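Local coordinates for DNA repair protein RecN (Deinococcus radiodurans, PDB 4ABX), which probably takes part in recombinational repair of damaged DNA as an ATP-binding, SMC-like protein, of which this chain is the coiled-coil domain, at residues E128-L131 against S132-K136; S135-K138 against N139-P143. One frame throughout, in Å; residues are numbered along the deposited sequence.

Contact 1 of 2, residues E128-L131 against S132-K136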
# COMPACT_ATOMS: atom_id res chain seq x y z
N GLU A 128 -0.15 -37.13 -9.83
CA GLU A 128 1.02 -37.24 -8.97
C GLU A 128 1.05 -38.59 -8.26
O GLU A 128 2.11 -39.20 -8.12
CB GLU A 128 1.06 -36.09 -7.95
CG GLU A 128 1.19 -34.71 -8.58
CD GLU A 128 1.55 -33.63 -7.57
OE1 GLU A 128 2.69 -33.67 -7.04
OE2 GLU A 128 0.71 -32.75 -7.31
N ALA A 129 -0.11 -39.05 -7.80
CA ALA A 129 -0.20 -40.34 -7.12
C ALA A 129 0.23 -41.50 -8.02
O ALA A 129 0.89 -42.43 -7.56
CB ALA A 129 -1.62 -40.56 -6.59
N ARG A 130 -0.14 -41.45 -9.30
CA ARG A 130 0.27 -42.49 -10.24
C ARG A 130 1.77 -42.44 -10.47
O ARG A 130 2.45 -43.47 -10.47
CB ARG A 130 -0.48 -42.36 -11.57
CG ARG A 130 -0.14 -43.46 -12.59
CD ARG A 130 -0.60 -44.85 -12.10
NE ARG A 130 -0.26 -45.92 -13.04
CZ ARG A 130 -0.32 -47.22 -12.75
NH1 ARG A 130 -0.71 -47.61 -11.54
NH2 ARG A 130 0.01 -48.13 -13.66
N LEU A 131 2.29 -41.24 -10.69
CA LEU A 131 3.72 -41.04 -10.92
C LEU A 131 4.54 -41.48 -9.71
O LEU A 131 5.63 -42.04 -9.85
CB LEU A 131 4.00 -39.57 -11.24
CG LEU A 131 3.54 -39.11 -12.62
CD1 LEU A 131 3.63 -37.59 -12.77
CD2 LEU A 131 4.35 -39.82 -13.70
N SER A 132 4.01 -41.22 -8.53
CA SER A 132 4.67 -41.63 -7.29
C SER A 132 4.70 -43.15 -7.17
O SER A 132 5.69 -43.71 -6.72
CB SER A 132 3.97 -41.03 -6.07
OG SER A 132 4.52 -41.55 -4.88
N ALA A 133 3.60 -43.80 -7.56
CA ALA A 133 3.53 -45.25 -7.48
C ALA A 133 4.52 -45.88 -8.46
O ALA A 133 5.20 -46.85 -8.13
CB ALA A 133 2.11 -45.74 -7.75
N LEU A 134 4.61 -45.31 -9.66
CA LEU A 134 5.55 -45.80 -10.66
C LEU A 134 7.00 -45.56 -10.23
O LEU A 134 7.86 -46.42 -10.43
CB LEU A 134 5.27 -45.17 -12.04
CG LEU A 134 3.94 -45.54 -12.69
CD1 LEU A 134 3.66 -44.69 -13.92
CD2 LEU A 134 3.89 -47.04 -13.03
N SER A 135 7.26 -44.41 -9.62
CA SER A 135 8.60 -44.07 -9.11
C SER A 135 9.07 -45.03 -8.02
O SER A 135 10.22 -45.45 -8.00
CB SER A 135 8.64 -42.64 -8.56
OG SER A 135 8.55 -41.69 -9.60
N LYS A 136 8.17 -45.36 -7.10
CA LYS A 136 8.50 -46.31 -6.05
C LYS A 136 8.92 -47.66 -6.63
O LYS A 136 9.86 -48.29 -6.13
CB LYS A 136 7.32 -46.48 -5.08
CG LYS A 136 6.95 -45.19 -4.35
CD LYS A 136 5.81 -45.41 -3.36
CE LYS A 136 5.48 -44.13 -2.60
NZ LYS A 136 4.37 -44.33 -1.63

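Contact 2 of 2, residues S135-K138 against N139-P143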
# COMPACT_ATOMS: atom_id res chain seq x y z
N SER A 135 7.26 -44.41 -9.62
CA SER A 135 8.60 -44.07 -9.11
C SER A 135 9.07 -45.03 -8.02
O SER A 135 10.22 -45.45 -8.00
CB SER A 135 8.64 -42.64 -8.56
OG SER A 135 8.55 -41.69 -9.60
N LYS A 136 8.17 -45.36 -7.10
CA LYS A 136 8.50 -46.31 -6.05
C LYS A 136 8.92 -47.66 -6.63
O LYS A 136 9.86 -48.29 -6.13
CB LYS A 136 7.32 -46.48 -5.08
CG LYS A 136 6.95 -45.19 -4.35
CD LYS A 136 5.81 -45.41 -3.36
CE LYS A 136 5.48 -44.13 -2.60
NZ LYS A 136 4.37 -44.33 -1.63
N LEU A 137 8.24 -48.10 -7.69
CA LEU A 137 8.59 -49.36 -8.36
C LEU A 137 9.94 -49.30 -9.06
O LEU A 137 10.73 -50.25 -8.99
CB LEU A 137 7.52 -49.74 -9.39
CG LEU A 137 6.21 -50.32 -8.85
CD1 LEU A 137 5.38 -50.89 -9.99
CD2 LEU A 137 6.50 -51.39 -7.81
N LYS A 138 10.21 -48.18 -9.73
CA LYS A 138 11.48 -47.99 -10.43
C LYS A 138 12.65 -47.91 -9.44
O LYS A 138 13.76 -48.33 -9.76
CB LYS A 138 11.42 -46.74 -11.32
CG LYS A 138 10.34 -46.81 -12.41
CD LYS A 138 10.50 -45.74 -13.49
CE LYS A 138 10.17 -44.35 -12.97
NZ LYS A 138 10.35 -43.32 -14.03
N ASN A 139 12.39 -47.40 -8.24
CA ASN A 139 13.41 -47.32 -7.20
C ASN A 139 13.83 -48.69 -6.64
O ASN A 139 14.92 -48.83 -6.06
CB ASN A 139 12.95 -46.41 -6.05
CG ASN A 139 13.01 -44.93 -6.41
OD1 ASN A 139 13.73 -44.53 -7.33
ND2 ASN A 139 12.26 -44.11 -5.69
N LYS A 140 12.97 -49.69 -6.80
CA LYS A 140 13.27 -51.05 -6.34
C LYS A 140 13.66 -51.98 -7.49
O LYS A 140 14.57 -52.79 -7.35
CB LYS A 140 12.07 -51.64 -5.60
CG LYS A 140 11.56 -50.81 -4.43
CD LYS A 140 10.33 -51.46 -3.80
CE LYS A 140 9.75 -50.60 -2.68
NZ LYS A 140 8.51 -51.19 -2.11
N TYR A 141 12.97 -51.85 -8.62
CA TYR A 141 13.06 -52.83 -9.69
C TYR A 141 13.48 -52.24 -11.03
O TYR A 141 13.51 -52.95 -12.04
CB TYR A 141 11.71 -53.53 -9.87
CG TYR A 141 11.05 -54.00 -8.60
CD1 TYR A 141 11.59 -55.05 -7.87
CD2 TYR A 141 9.88 -53.41 -8.14
CE1 TYR A 141 10.99 -55.49 -6.70
CE2 TYR A 141 9.27 -53.85 -6.98
CZ TYR A 141 9.84 -54.89 -6.26
OH TYR A 141 9.25 -55.33 -5.10
N GLY A 142 13.80 -50.94 -11.04
CA GLY A 142 14.02 -50.18 -12.27
C GLY A 142 15.33 -50.46 -12.97
O GLY A 142 15.86 -51.56 -12.85
N PRO A 143 15.90 -49.45 -13.67
CA PRO A 143 15.57 -48.02 -13.73
C PRO A 143 14.28 -47.63 -14.46
O PRO A 143 13.61 -46.69 -14.03
CB PRO A 143 16.76 -47.40 -14.49
CG PRO A 143 17.78 -48.50 -14.64
CD PRO A 143 17.04 -49.79 -14.54

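Contact 1 of 2, residues E128-L131 against S132-K136
S135 closes on L131 one helical turn back, and the carbonyl oxygen of L131 takes two bonds from that single residue. The backbone N of S135 lies 2.9 Å from L131 O and its OG 3.0 Å from the same atom, the two donors arriving from opposite faces of the carbonyl plane. The hydroxyl is brought there by its first torsion, chi1 -71°, which sets OG beside the backbone N of S135. Here the hydroxyl is the donor, its hydrogen bond directed back to the preceding turn, a familiar arrangement for serine within a helix. With an alanine here, L131 O would probably keep the backbone N-H but lose the hydroxyl, leaving that face of the carbonyl without its mate. The other carbonyls follow the regular i to i+4 pattern: S132 N bonds E128 O at 2.8 Å, A133 N bonds A129 O, and L134 N bonds R130 O with an N-H...O angle of 161°. CG of L134 lies alongside the same acceptor, 3.4 Å from R130 O. The side chains of R130 and L134 also meet, CD2 of L134 lying over one face of the guanidinium, toward its rim, 4.1 Å from NH2. The bend at chi2 (65°) swings the arginine chain round to this position. Its nitrogens are satisfied outside the turn: NE in a salt bridge with E33, NH1 in a hydrogen bond to V27 O and NH2 in a weak one to S28 O. Within the coiled-coil domain of RecN these partners tie helix 121-141 to the end of helix 6-27, the link after it and the start of helix 33-63, which E128, R130, L131 and L134 touch through L41, L37 and E33.

Contact 2 of 2, residues S135-K138 against N139-P143
K138 and P143 meet where the chain leaves the helix: the lysine's CD lies 3.3 Å from P143 O, and its CB and CG pass close to the same oxygen. CG stands beside the backbone N of K138, and a bend at chi3 (-71°) then turns the end of the chain aside, where NZ forms a salt bridge with E34. The carbonyl of K138 faces the turn as well, taking a weak hydrogen bond from G142 N at 2.9 Å and a CA-H...O contact from G142 CA. N139 packs back over the preceding turn. Its backbone N bonds S135 O, and the side-chain CG comes within 3.3 Å of that oxygen; the amide ND2 is near it too, but at an angle too poor for a hydrogen bond. This is the C-terminal end of helix 121-141 in the coiled-coil domain of this SMC-like protein, with G142 the first residue to depart from helical backbone angles and a cis peptide bond before P143. L137 O is shared here by two donors: Y141 N, 2.8 Å away, approaches almost head-on to the carbonyl, whereas K140 N, at 3.2 Å, sits above the carbonyl plane and off its lone pairs. L137 also reaches Y141 through its side chain, CD2 lying in the plane of the ring at its edge, 3.8 Å from CE2. CB of K140 covers the centre of one face of that ring, 3.7 Å above it. The hydroxyl of Y141 and NZ of K140 both reach E23 of helix 6-27, by a hydrogen bond and a salt bridge. L137 and Y141 both touch V148 of helix 145-169, and the tyrosine ring meets that of F151 with the planes about 50° apart.

Both contacts lie on helix 121-141, their centres about 10 Å apart, and contact 2 begins on the S135-K136 stretch where contact 1 ends. S135 is shared: its N and OG look back to L131, its carbonyl serves the following turn. Contact 1 belongs to the regular helix, centred about 12 Å from the centre of the chain, and contact 2 to its C-terminal end, about 21 Å out, where G142 leaves helical backbone angles. Side chains of contact 1 pack against helix 33-63, those of contact 2 against helices 6-27 and 145-169, though R130 bonds V27 O and K138 pairs with E34. Neither includes a bound ligand; both are local to one helix of the coiled-coil domain.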